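Local coordinates for protein branched-chain amino acid aminotransferase (Thermoproteus uzoniensis, PDB 5CE8) that uses pyridoxal 5'-phosphate to transfer amino groups from L-amino acids and R-amines, probably including leucine, isoleucine and valine among its substrates, at residues 135-140 and 260-265; 201-206 and 254-259. All blocks are in the same frame, centred on the assembly; numbering follows the deposited sequence.

Contact 1. Residues 135-140 and 260-265. With PLP (pyridoxal-5'-phosphate), chain D.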
ATOM      1  N   LYS A 135       0.283  -5.534 -39.220  1.00 46.21           N
ATOM      2  CA  LYS A 135       0.328  -4.587 -38.056  1.00 46.08           C
ATOM      3  C   LYS A 135      -0.601  -4.987 -36.844  1.00 50.32           C
ATOM      4  O   LYS A 135      -1.671  -5.594 -37.068  1.00 56.42           O
ATOM      5  CB  LYS A 135       0.101  -3.144 -38.584  1.00 41.54           C
ATOM      6  CG  LYS A 135       1.259  -2.633 -39.476  1.00 35.60           C
ATOM      7  N   TYR A 136      -0.164  -4.689 -35.593  1.00 41.38           N
ATOM      8  CA  TYR A 136      -0.946  -4.917 -34.305  1.00 43.80           C
ATOM      9  C   TYR A 136      -1.788  -3.705 -33.836  1.00 43.97           C
ATOM     10  O   TYR A 136      -2.852  -3.863 -33.208  1.00 44.32           O
ATOM     11  CB  TYR A 136      -0.007  -5.305 -33.124  1.00 41.67           C
ATOM     12  CG  TYR A 136      -0.698  -5.830 -31.851  1.00 39.70           C
ATOM     13  CD1 TYR A 136      -1.654  -6.844 -31.934  1.00 42.30           C
ATOM     14  CD2 TYR A 136      -0.353  -5.361 -30.568  1.00 43.25           C
ATOM     15  CE1 TYR A 136      -2.267  -7.387 -30.807  1.00 43.97           C
ATOM     16  CE2 TYR A 136      -0.997  -5.876 -29.402  1.00 45.82           C
ATOM     17  CZ  TYR A 136      -1.934  -6.904 -29.533  1.00 46.33           C
ATOM     18  OH  TYR A 136      -2.578  -7.472 -28.452  1.00 47.02           O
ATOM     19  N   LEU A 137      -1.271  -2.505 -34.094  1.00 40.15           N
ATOM     20  CA  LEU A 137      -1.970  -1.275 -33.794  1.00 34.10           C
ATOM     21  C   LEU A 137      -1.906  -0.367 -34.987  1.00 34.49           C
ATOM     22  O   LEU A 137      -0.900  -0.374 -35.700  1.00 31.87           O
ATOM     23  CB  LEU A 137      -1.309  -0.594 -32.599  1.00 30.04           C
ATOM     24  CG  LEU A 137      -1.252  -1.332 -31.265  1.00 30.61           C
ATOM     25  CD1 LEU A 137      -0.485  -0.551 -30.177  1.00 28.81           C
ATOM     26  CD2 LEU A 137      -2.662  -1.726 -30.796  1.00 30.80           C
ATOM     27  N   LYS A 138      -2.939   0.479 -35.131  1.00 45.08           N
ATOM     28  CA  LYS A 138      -3.005   1.529 -36.180  1.00 45.69           C
ATOM     29  C   LYS A 138      -1.662   2.291 -36.337  1.00 46.79           C
ATOM     30  O   LYS A 138      -1.114   2.767 -35.358  1.00 42.06           O
ATOM     31  CB  LYS A 138      -4.124   2.564 -35.923  1.00 45.25           C
ATOM     32  CG  LYS A 138      -5.499   2.182 -35.340  1.00 47.74           C
ATOM     33  CD  LYS A 138      -6.408   3.458 -35.300  1.00 49.32           C
ATOM     34  CE  LYS A 138      -7.738   3.335 -34.510  1.00 53.92           C
ATOM     35  NZ  LYS A 138      -8.137   4.312 -33.414  1.00 48.15           N
ATOM     36  N   VAL A 139      -1.124   2.399 -37.556  1.00 48.51           N
ATOM     37  CA  VAL A 139       0.223   3.035 -37.746  1.00 39.58           C
ATOM     38  C   VAL A 139       0.175   4.533 -37.429  1.00 35.65           C
ATOM     39  O   VAL A 139       1.115   5.147 -36.791  1.00 32.64           O
ATOM     40  CB  VAL A 139       0.828   2.778 -39.166  1.00 36.75           C
ATOM     41  CG1 VAL A 139      -0.120   3.224 -40.311  1.00 36.84           C
ATOM     42  CG2 VAL A 139       2.192   3.470 -39.289  1.00 37.96           C
ATOM     43  N   GLU A 140      -0.928   5.130 -37.842  1.00 36.54           N
ATOM     44  CA  GLU A 140      -1.148   6.571 -37.624  1.00 43.36           C
ATOM     45  C   GLU A 140      -1.412   6.984 -36.189  1.00 37.18           C
ATOM     46  O   GLU A 140      -1.487   8.167 -35.948  1.00 45.72           O
ATOM     47  CB  GLU A 140      -2.250   7.152 -38.544  1.00 45.54           C
ATOM     48  CG  GLU A 140      -3.674   6.754 -38.222  1.00 50.98           C
ATOM     49  CD  GLU A 140      -3.936   5.291 -38.470  1.00 53.05           C
ATOM     50  OE1 GLU A 140      -3.096   4.641 -39.153  1.00 46.62           O
ATOM     51  OE2 GLU A 140      -4.984   4.805 -37.991  1.00 55.16           O
ATOM     52  N   THR A 260       7.321  -5.762 -29.955  1.00 22.82           N
ATOM     53  CA  THR A 260       7.673  -6.501 -31.092  1.00 21.88           C
ATOM     54  C   THR A 260       6.496  -6.372 -32.029  1.00 20.88           C
ATOM     55  O   THR A 260       6.725  -5.977 -33.188  1.00 19.05           O
ATOM     56  CB  THR A 260       8.094  -7.947 -30.790  1.00 21.67           C
ATOM     57  OG1 THR A 260       9.406  -7.939 -30.200  1.00 23.98           O
ATOM     58  CG2 THR A 260       8.180  -8.824 -32.108  1.00 23.49           C
ATOM     59  N   ALA A 261       5.253  -6.681 -31.568  1.00 21.78           N
ATOM     60  CA  ALA A 261       4.069  -6.657 -32.426  1.00 23.99           C
ATOM     61  C   ALA A 261       3.665  -5.232 -32.716  1.00 24.96           C
ATOM     62  O   ALA A 261       3.230  -4.904 -33.818  1.00 23.80           O
ATOM     63  CB  ALA A 261       2.889  -7.421 -31.795  1.00 23.87           C
ATOM     64  N   ALA A 262       3.787  -4.390 -31.699  1.00 23.76           N
ATOM     65  CA  ALA A 262       3.411  -2.980 -31.832  1.00 25.31           C
ATOM     66  C   ALA A 262       4.339  -2.126 -32.714  1.00 24.78           C
ATOM     67  O   ALA A 262       3.889  -1.048 -33.212  1.00 27.41           O
ATOM     68  CB  ALA A 262       3.338  -2.357 -30.414  1.00 24.15           C
ATOM     69  N   GLU A 263       5.623  -2.519 -32.823  1.00 25.22           N
ATOM     70  CA  GLU A 263       6.683  -1.666 -33.434  1.00 23.82           C
ATOM     71  C   GLU A 263       6.703  -0.339 -32.638  1.00 21.93           C
ATOM     72  O   GLU A 263       6.922  -0.383 -31.406  1.00 21.44           O
ATOM     73  CB  GLU A 263       6.447  -1.567 -34.941  1.00 28.42           C
ATOM     74  CG  GLU A 263       6.318  -2.985 -35.578  1.00 30.22           C
ATOM     75  CD  GLU A 263       6.164  -3.019 -37.097  1.00 32.18           C
ATOM     76  OE1 GLU A 263       6.776  -3.871 -37.802  1.00 32.92           O
ATOM     77  OE2 GLU A 263       5.379  -2.216 -37.592  1.00 31.45           O
ATOM     78  N   ILE A 264       6.549   0.788 -33.298  1.00 21.17           N
ATOM     79  CA  ILE A 264       6.548   2.136 -32.657  1.00 25.74           C
ATOM     80  C   ILE A 264       5.218   2.709 -33.035  1.00 26.04           C
ATOM     81  O   ILE A 264       5.025   3.053 -34.193  1.00 24.37           O
ATOM     82  CB  ILE A 264       7.683   3.069 -33.212  1.00 31.17           C
ATOM     83  CG1 ILE A 264       9.038   2.308 -33.352  1.00 31.16           C
ATOM     84  CG2 ILE A 264       7.859   4.328 -32.338  1.00 32.30           C
ATOM     85  CD1 ILE A 264       9.610   1.750 -32.065  1.00 33.03           C
ATOM     86  N   THR A 265       4.280   2.767 -32.087  1.00 27.21           N
ATOM     87  CA  THR A 265       2.930   3.240 -32.395  1.00 24.02           C
ATOM     88  C   THR A 265       2.770   4.508 -31.584  1.00 20.11           C
ATOM     89  O   THR A 265       2.864   4.438 -30.351  1.00 25.81           O
ATOM     90  CB  THR A 265       1.910   2.152 -32.046  1.00 21.95           C
ATOM     91  OG1 THR A 265       2.113   1.017 -32.885  1.00 21.81           O
ATOM     92  CG2 THR A 265       0.472   2.658 -32.143  1.00 22.23           C
TER
HETATM   93  N1  PLP D 301       5.332  -5.393 -22.185  1.00 18.64           N
HETATM   94  C2  PLP D 301       4.912  -6.592 -21.794  1.00 23.58           C
HETATM   95  C2A PLP D 301       4.002  -6.741 -20.613  1.00 24.34           C
HETATM   96  C3  PLP D 301       5.243  -7.786 -22.560  1.00 24.45           C
HETATM   97  O3  PLP D 301       4.714  -9.019 -22.190  1.00 23.41           O
HETATM   98  C4  PLP D 301       6.113  -7.631 -23.759  1.00 23.64           C
HETATM   99  C4A PLP D 301       6.542  -8.799 -24.622  1.00 23.39           C
HETATM  100  C5  PLP D 301       6.543  -6.237 -24.065  1.00 24.16           C
HETATM  101  C6  PLP D 301       6.095  -5.186 -23.217  1.00 20.07           C
HETATM  102  C5A PLP D 301       7.363  -5.837 -25.259  1.00 22.10           C
HETATM  103  O4P PLP D 301       8.559  -6.526 -25.329  1.00 22.37           O
HETATM  104  P   PLP D 301       9.281  -6.654 -26.725  1.00 23.52           P
HETATM  105  O1P PLP D 301       8.327  -7.349 -27.756  1.00 24.84           O
HETATM  106  O2P PLP D 301       9.796  -5.320 -27.057  1.00 20.22           O
HETATM  107  O3P PLP D 301      10.414  -7.631 -26.576  1.00 19.84           O
HETATM  108  O   HOH W   1       1.834  -0.097 -35.450  1.00 33.40           O
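T260 turns its donors to the cofactor: its first torsion (chi1 -74°) puts OG1 on the same side as the backbone N, so that it can join N at one phosphate oxygen. T260 N gives O1P of PLP a hydrogen bond of 2.9 Å, and T260 OG1 adds one of 2.7 Å to O1P; this double grip probably helps to offset the phosphate's negative charge. A261 points its CB toward the loop 135-140. This CB lies 3.8 Å from Y136 CB, and Y136 CB also sits 3.3 Å from A261 O. With CG anti to the backbone N (chi1 -168°), the Y136 side chain, whose end leads away, packs on L117 of the second subunit. The wider setting is the two-domain fold of class IV aminotransferases: 135-140 lies in the link between the antiparallel sheet and the mixed sheet, and 260-265 connects two antiparallel neighbours, strands 254-259 and 265-270, its first residue binding the phosphate. A262 puts its methyl against L137 CD1, while its carbonyl is gripped twice. One water donates to L137 O (2.8 Å) and to A262 O (3.2 Å), bridging the backbones; T265 OG1 donates to A262 O in the carbonyl plane at 2.7 Å. E263 reaches Y49 with its OE1, and I264 faces helix 223-235. T265 divides its two branches at chi1 -65°: OG1, beside the backbone N, reaches back to A262, whereas CG2, anti to that N, meets L137 CB at 3.7 Å and also touches K138 O, the L137 and T265 side chains crossing at about a right angle.

Contact 2. Residues 201-206 and 254-259. With PLP (pyridoxal-5'-phosphate), chain D.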
ATOM      1  N   ASN A 201       5.654  -1.568 -24.127  1.00 20.46           N
ATOM      2  CA  ASN A 201       6.288  -0.588 -23.202  1.00 20.55           C
ATOM      3  C   ASN A 201       5.824   0.760 -23.690  1.00 22.26           C
ATOM      4  O   ASN A 201       5.276   0.896 -24.812  1.00 21.56           O
ATOM      5  CB  ASN A 201       7.785  -0.636 -23.156  1.00 20.11           C
ATOM      6  CG  ASN A 201       8.322  -1.954 -22.547  1.00 19.66           C
ATOM      7  OD1 ASN A 201       8.963  -2.679 -23.214  1.00 20.36           O
ATOM      8  ND2 ASN A 201       7.997  -2.249 -21.312  1.00 22.25           N
ATOM      9  N   ILE A 202       5.950   1.729 -22.816  1.00 19.45           N
ATOM     10  CA  ILE A 202       5.419   3.103 -23.049  1.00 22.49           C
ATOM     11  C   ILE A 202       6.563   4.110 -22.928  1.00 20.37           C
ATOM     12  O   ILE A 202       7.442   3.981 -22.046  1.00 19.58           O
ATOM     13  CB  ILE A 202       4.403   3.537 -21.967  1.00 24.90           C
ATOM     14  CG1 ILE A 202       3.342   2.485 -21.815  1.00 32.16           C
ATOM     15  CG2 ILE A 202       3.692   4.869 -22.305  1.00 27.90           C
ATOM     16  CD1 ILE A 202       2.274   2.804 -20.773  1.00 33.00           C
ATOM     17  N   PHE A 203       6.538   5.126 -23.818  1.00 19.75           N
ATOM     18  CA  PHE A 203       7.457   6.251 -23.798  1.00 19.18           C
ATOM     19  C   PHE A 203       6.685   7.578 -23.863  1.00 19.99           C
ATOM     20  O   PHE A 203       5.732   7.737 -24.633  1.00 17.32           O
ATOM     21  CB  PHE A 203       8.434   6.184 -25.015  1.00 16.71           C
ATOM     22  CG  PHE A 203       9.563   5.236 -24.864  1.00 20.37           C
ATOM     23  CD1 PHE A 203       9.400   3.909 -25.206  1.00 20.15           C
ATOM     24  CD2 PHE A 203      10.846   5.689 -24.609  1.00 21.75           C
ATOM     25  CE1 PHE A 203      10.417   2.999 -25.127  1.00 20.47           C
ATOM     26  CE2 PHE A 203      11.899   4.745 -24.548  1.00 23.49           C
ATOM     27  CZ  PHE A 203      11.679   3.410 -24.791  1.00 21.76           C
ATOM     28  N   ILE A 204       7.103   8.588 -23.104  1.00 19.44           N
ATOM     29  CA  ILE A 204       6.560   9.896 -23.414  1.00 20.91           C
ATOM     30  C   ILE A 204       7.666  10.840 -23.877  1.00 19.71           C
ATOM     31  O   ILE A 204       8.767  10.613 -23.585  1.00 14.36           O
ATOM     32  CB  ILE A 204       5.768  10.472 -22.218  1.00 22.81           C
ATOM     33  CG1 ILE A 204       6.698  10.727 -21.036  1.00 25.20           C
ATOM     34  CG2 ILE A 204       4.580   9.534 -21.908  1.00 20.55           C
ATOM     35  CD1 ILE A 204       6.010  11.494 -19.922  1.00 28.09           C
ATOM     36  N   VAL A 205       7.301  11.975 -24.470  1.00 20.08           N
ATOM     37  CA  VAL A 205       8.247  13.069 -24.646  1.00 17.61           C
ATOM     38  C   VAL A 205       7.728  14.250 -23.855  1.00 19.28           C
ATOM     39  O   VAL A 205       6.632  14.620 -23.916  1.00 18.88           O
ATOM     40  CB  VAL A 205       8.562  13.447 -26.054  1.00 16.45           C
ATOM     41  CG1 VAL A 205       9.681  14.430 -26.137  1.00 16.72           C
ATOM     42  CG2 VAL A 205       9.007  12.262 -26.873  1.00 17.16           C
ATOM     43  N   ARG A 206       8.585  14.824 -23.062  1.00 25.07           N
ATOM     44  CA  ARG A 206       8.135  15.871 -22.171  1.00 26.45           C
ATOM     45  C   ARG A 206       9.265  16.836 -22.239  1.00 26.28           C
ATOM     46  O   ARG A 206      10.344  16.575 -21.702  1.00 22.58           O
ATOM     47  CB  ARG A 206       7.935  15.326 -20.791  1.00 26.24           C
ATOM     48  CG  ARG A 206       7.616  16.347 -19.723  1.00 28.27           C
ATOM     49  CD  ARG A 206       7.354  15.641 -18.404  1.00 33.73           C
ATOM     50  NE  ARG A 206       6.936  16.640 -17.421  1.00 37.53           N
ATOM     51  CZ  ARG A 206       7.776  17.478 -16.842  1.00 38.50           C
ATOM     52  NH1 ARG A 206       9.073  17.414 -17.115  1.00 38.45           N
ATOM     53  NH2 ARG A 206       7.330  18.372 -15.968  1.00 38.54           N
ATOM     54  N   GLU A 254       4.253  14.317 -26.456  1.00 23.91           N
ATOM     55  CA  GLU A 254       4.092  13.106 -27.302  1.00 22.52           C
ATOM     56  C   GLU A 254       4.147  11.894 -26.443  1.00 19.45           C
ATOM     57  O   GLU A 254       4.649  11.927 -25.295  1.00 18.40           O
ATOM     58  CB  GLU A 254       5.214  12.851 -28.381  1.00 22.42           C
ATOM     59  CG  GLU A 254       5.895  13.992 -29.038  1.00 22.40           C
ATOM     60  CD  GLU A 254       6.977  13.552 -30.006  1.00 21.51           C
ATOM     61  OE1 GLU A 254       6.815  12.488 -30.715  1.00 20.65           O
ATOM     62  OE2 GLU A 254       7.952  14.336 -30.102  1.00 23.31           O
ATOM     63  N   ALA A 255       3.642  10.809 -27.021  1.00 21.02           N
ATOM     64  CA  ALA A 255       3.582   9.475 -26.384  1.00 22.59           C
ATOM     65  C   ALA A 255       3.486   8.393 -27.424  1.00 20.37           C
ATOM     66  O   ALA A 255       2.953   8.590 -28.527  1.00 21.54           O
ATOM     67  CB  ALA A 255       2.409   9.338 -25.410  1.00 22.27           C
ATOM     68  N   PHE A 256       4.131   7.303 -27.116  1.00 19.67           N
ATOM     69  CA  PHE A 256       4.101   6.114 -27.959  1.00 19.24           C
ATOM     70  C   PHE A 256       4.350   4.807 -27.189  1.00 20.77           C
ATOM     71  O   PHE A 256       5.033   4.760 -26.173  1.00 18.84           O
ATOM     72  CB  PHE A 256       5.077   6.248 -29.143  1.00 19.93           C
ATOM     73  CG  PHE A 256       6.533   6.413 -28.808  1.00 19.54           C
ATOM     74  CD1 PHE A 256       7.052   7.656 -28.507  1.00 19.79           C
ATOM     75  CD2 PHE A 256       7.422   5.334 -28.852  1.00 19.23           C
ATOM     76  CE1 PHE A 256       8.440   7.862 -28.286  1.00 20.08           C
ATOM     77  CE2 PHE A 256       8.780   5.538 -28.642  1.00 18.05           C
ATOM     78  CZ  PHE A 256       9.293   6.782 -28.287  1.00 21.03           C
ATOM     79  N   PHE A 257       3.767   3.756 -27.742  1.00 23.13           N
ATOM     80  CA  PHE A 257       3.972   2.374 -27.338  1.00 22.92           C
ATOM     81  C   PHE A 257       5.013   1.728 -28.258  1.00 19.86           C
ATOM     82  O   PHE A 257       5.132   2.064 -29.471  1.00 17.53           O
ATOM     83  CB  PHE A 257       2.736   1.556 -27.619  1.00 22.40           C
ATOM     84  CG  PHE A 257       1.585   1.775 -26.697  1.00 26.82           C
ATOM     85  CD1 PHE A 257       1.695   1.513 -25.372  1.00 24.78           C
ATOM     86  CD2 PHE A 257       0.322   2.234 -27.200  1.00 26.11           C
ATOM     87  CE1 PHE A 257       0.591   1.638 -24.536  1.00 26.70           C
ATOM     88  CE2 PHE A 257      -0.747   2.398 -26.360  1.00 24.02           C
ATOM     89  CZ  PHE A 257      -0.622   2.087 -25.009  1.00 25.01           C
ATOM     90  N   VAL A 258       5.759   0.768 -27.673  1.00 21.01           N
ATOM     91  CA  VAL A 258       6.785  -0.001 -28.373  1.00 17.42           C
ATOM     92  C   VAL A 258       6.602  -1.473 -27.954  1.00 19.91           C
ATOM     93  O   VAL A 258       6.168  -1.747 -26.784  1.00 18.66           O
ATOM     94  CB  VAL A 258       8.235   0.518 -28.167  1.00 19.27           C
ATOM     95  CG1 VAL A 258       8.302   2.006 -28.464  1.00 21.67           C
ATOM     96  CG2 VAL A 258       8.715   0.262 -26.773  1.00 16.99           C
ATOM     97  N   GLY A 259       6.843  -2.367 -28.936  1.00 19.04           N
ATOM     98  CA  GLY A 259       6.768  -3.776 -28.727  1.00 21.10           C
ATOM     99  C   GLY A 259       7.008  -4.455 -30.046  1.00 21.80           C
ATOM    100  O   GLY A 259       6.926  -3.815 -31.117  1.00 19.76           O
TER
HETATM  101  N1  PLP D 301       5.332  -5.393 -22.185  1.00 18.64           N
HETATM  102  C2  PLP D 301       4.912  -6.592 -21.794  1.00 23.58           C
HETATM  103  C2A PLP D 301       4.002  -6.741 -20.613  1.00 24.34           C
HETATM  104  C3  PLP D 301       5.243  -7.786 -22.560  1.00 24.45           C
HETATM  105  O3  PLP D 301       4.714  -9.019 -22.190  1.00 23.41           O
HETATM  106  C4  PLP D 301       6.113  -7.631 -23.759  1.00 23.64           C
HETATM  107  C4A PLP D 301       6.542  -8.799 -24.622  1.00 23.39           C
HETATM  108  C5  PLP D 301       6.543  -6.237 -24.065  1.00 24.16           C
HETATM  109  C6  PLP D 301       6.095  -5.186 -23.217  1.00 20.07           C
HETATM  110  C5A PLP D 301       7.363  -5.837 -25.259  1.00 22.10           C
HETATM  111  O4P PLP D 301       8.559  -6.526 -25.329  1.00 22.37           O
HETATM  112  P   PLP D 301       9.281  -6.654 -26.725  1.00 23.52           P
HETATM  113  O1P PLP D 301       8.327  -7.349 -27.756  1.00 24.84           O
HETATM  114  O2P PLP D 301       9.796  -5.320 -27.057  1.00 20.22           O
HETATM  115  O3P PLP D 301      10.414  -7.631 -26.576  1.00 19.84           O
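F203 holds CG anti to its carbonyl carbon (chi1 -79°), while F256 takes the crowded position between its backbone N and carbonyl carbon (chi1 61°), which swings its ring across to the F203 side chain on the same face of the sheet. F203 CB therefore lies over one face of the F256 ring, 3.6 Å from the ring centroid, in a CH-pi contact. The two ring planes are near parallel, but with centroids 5.1 Å apart they are slid so far that they barely overlap. V258 CG2 meets the edge of the F203 ring, 3.6 Å from CE1. Helix 223-235 packs on F203 and V258, and helix 279-292 on F256. The backbones that carry them pair antiparallel: F203 N donates a hydrogen bond to F256 O (2.8 Å), nearly along the C=O axis, and F256 N donates one to F203 O (3.0 Å). In the last pair E254 N to V205 O is weak (3.5 Å), while V205 N to E254 O stays short and straight. At the cofactor end, N201 N lies 3.8 Å from PLP C6, and N201 ND2 is held by L220 O. The chemistry implies a division of labour: apolar rings and backbone bonds fix the strands, while N201, starting one, and G259, ending the other, belong to the PLP pocket.

In the fold
Followed from the N terminus, the chain leaves strand 125-132 of the antiparallel sheet and passes through 135-140 into strand 142-146 of the mixed sheet. It then runs through helix 167-179 to strand 201-206, and through helix 223-235 to strand 254-259, which closes the inner loop as contact 2. The very next residues, 260-265, return to 135-140 and close the outer loop, so contact 2 is nested within contact 1. T265 N probably bonds to F257 O at 2.8 Å, joining the contacts directly. Contact 2 ties two strands of one sheet together, contact 1 ties the sheet-to-sheet link to the turn beyond them, and both border PLP.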